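Local coordinates for FLAP endonuclease-1 protein (PDB 1A76), which cleaves 5'-flap structures and degrades DNA from 5' to 3' during replication and repair, as a magnesium-dependent nuclease, at residues A[281-286]-A[300-305]. Numbering follows the deposited sequence.
Sequences PDKEGI and RVKKHV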
# COMPACT_ATOMS: atom_id res chain seq x y z
N PRO A 281 19.82 -9.83 -10.64
CA PRO A 281 20.22 -9.27 -9.34
C PRO A 281 21.73 -9.08 -9.14
O PRO A 281 22.54 -9.91 -9.59
CB PRO A 281 19.65 -10.25 -8.33
CG PRO A 281 19.56 -11.55 -9.07
CD PRO A 281 19.37 -11.23 -10.53
N ASP A 282 22.10 -8.00 -8.45
CA ASP A 282 23.49 -7.71 -8.15
C ASP A 282 23.75 -8.48 -6.85
O ASP A 282 23.54 -7.96 -5.76
CB ASP A 282 23.69 -6.20 -7.94
CG ASP A 282 25.07 -5.84 -7.39
OD1 ASP A 282 25.90 -6.75 -7.18
OD2 ASP A 282 25.32 -4.63 -7.16
N LYS A 283 24.17 -9.73 -7.01
CA LYS A 283 24.44 -10.62 -5.88
C LYS A 283 25.35 -10.03 -4.81
O LYS A 283 25.06 -10.15 -3.63
CB LYS A 283 25.03 -11.94 -6.38
CG LYS A 283 24.10 -12.77 -7.27
CD LYS A 283 24.69 -14.15 -7.55
CE LYS A 283 23.62 -15.12 -8.07
NZ LYS A 283 24.20 -16.41 -8.55
N GLU A 284 26.43 -9.40 -5.24
CA GLU A 284 27.41 -8.80 -4.33
C GLU A 284 26.84 -7.64 -3.52
O GLU A 284 27.07 -7.55 -2.31
CB GLU A 284 28.63 -8.31 -5.13
CG GLU A 284 29.49 -9.42 -5.73
CD GLU A 284 28.81 -10.11 -6.89
OE1 GLU A 284 28.21 -9.40 -7.72
OE2 GLU A 284 28.87 -11.36 -6.97
N GLY A 285 26.12 -6.76 -4.20
CA GLY A 285 25.53 -5.61 -3.54
C GLY A 285 24.48 -6.02 -2.53
O GLY A 285 24.35 -5.39 -1.49
N ILE A 286 23.72 -7.07 -2.84
CA ILE A 286 22.70 -7.55 -1.93
C ILE A 286 23.35 -8.10 -0.66
O ILE A 286 22.90 -7.82 0.46
CB ILE A 286 21.80 -8.64 -2.60
CG1 ILE A 286 20.91 -7.98 -3.66
CG2 ILE A 286 20.96 -9.34 -1.55
CD1 ILE A 286 20.26 -8.93 -4.63
N ARG A 300 21.80 -18.01 4.27
CA ARG A 300 20.44 -17.83 3.78
C ARG A 300 20.38 -16.82 2.64
O ARG A 300 19.73 -17.07 1.63
CB ARG A 300 19.52 -17.37 4.91
CG ARG A 300 18.04 -17.46 4.57
CD ARG A 300 17.17 -17.08 5.76
NE ARG A 300 17.02 -18.19 6.70
CZ ARG A 300 17.62 -18.27 7.88
NH1 ARG A 300 18.43 -17.30 8.28
NH2 ARG A 300 17.41 -19.31 8.66
N VAL A 301 21.06 -15.69 2.80
CA VAL A 301 21.04 -14.69 1.74
C VAL A 301 21.70 -15.24 0.48
O VAL A 301 21.14 -15.14 -0.61
CB VAL A 301 21.72 -13.37 2.20
CG1 VAL A 301 21.65 -12.32 1.08
CG2 VAL A 301 20.99 -12.83 3.46
N LYS A 302 22.88 -15.84 0.63
CA LYS A 302 23.58 -16.40 -0.53
C LYS A 302 22.67 -17.34 -1.31
O LYS A 302 22.52 -17.22 -2.53
CB LYS A 302 24.83 -17.16 -0.07
CG LYS A 302 25.56 -17.91 -1.18
CD LYS A 302 26.15 -16.93 -2.19
CE LYS A 302 26.76 -17.63 -3.40
NZ LYS A 302 26.58 -16.82 -4.65
N LYS A 303 22.06 -18.27 -0.60
CA LYS A 303 21.17 -19.23 -1.22
C LYS A 303 20.03 -18.55 -1.96
O LYS A 303 19.66 -18.95 -3.07
CB LYS A 303 20.61 -20.17 -0.15
CG LYS A 303 19.73 -21.28 -0.70
CD LYS A 303 19.04 -22.03 0.42
CE LYS A 303 19.36 -23.50 0.36
NZ LYS A 303 18.86 -24.11 -0.91
N HIS A 304 19.47 -17.51 -1.37
CA HIS A 304 18.37 -16.82 -2.01
C HIS A 304 18.73 -15.94 -3.18
O HIS A 304 17.97 -15.88 -4.15
CB HIS A 304 17.56 -16.05 -0.97
CG HIS A 304 16.73 -16.94 -0.10
ND1 HIS A 304 15.43 -17.27 -0.40
CD2 HIS A 304 17.05 -17.63 1.02
CE1 HIS A 304 14.98 -18.12 0.50
NE2 HIS A 304 15.94 -18.36 1.37
N VAL A 305 19.87 -15.25 -3.12
CA VAL A 305 20.26 -14.40 -4.25
C VAL A 305 20.60 -15.29 -5.44
O VAL A 305 20.43 -14.89 -6.59
CB VAL A 305 21.48 -13.47 -3.90
CG1 VAL A 305 21.14 -12.58 -2.71
CG2 VAL A 305 22.73 -14.30 -3.61
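Lys283 CE lies over one face of the Val305 carbonyl, 3.5 Å from Val305 O, and Pro281 CG comes up near the plane of that carbonyl, ahead of Val305 O. This is a helical hairpin, in which the start of helix 283-292 packs against the antiparallel helix 298-315. Asp282 is the N-cap of the first helix. Gly285 N donates to Asp282 OD1 at 3.0 Å, from above the carboxylate plane and 65° out of it. Helix 129-142 touches this end through Leu141, which also meets Ile286. On the other helix, Phe62 of helix 56-70 touches Val305.

Lys283 leaves its helix with CG anti to the carbonyl carbon (chi1 -64°) and runs extended toward the second helix. Its NZ lies 4.6 Å from Lys302 NZ. Both ammonium groups form salt bridges to Asp306 OD1, which probably offsets their repulsion.

The apolar side is buried. The side chains of Ile286 and Val305 lie alongside each other and point opposite ways. Ile286 CG2, anti to the backbone N, also lies 4.0 Å from Val301 CG1. Ile286 CG2 is pressed to 3.4 Å from Val305 CG1, closer than two methyl groups normally sit.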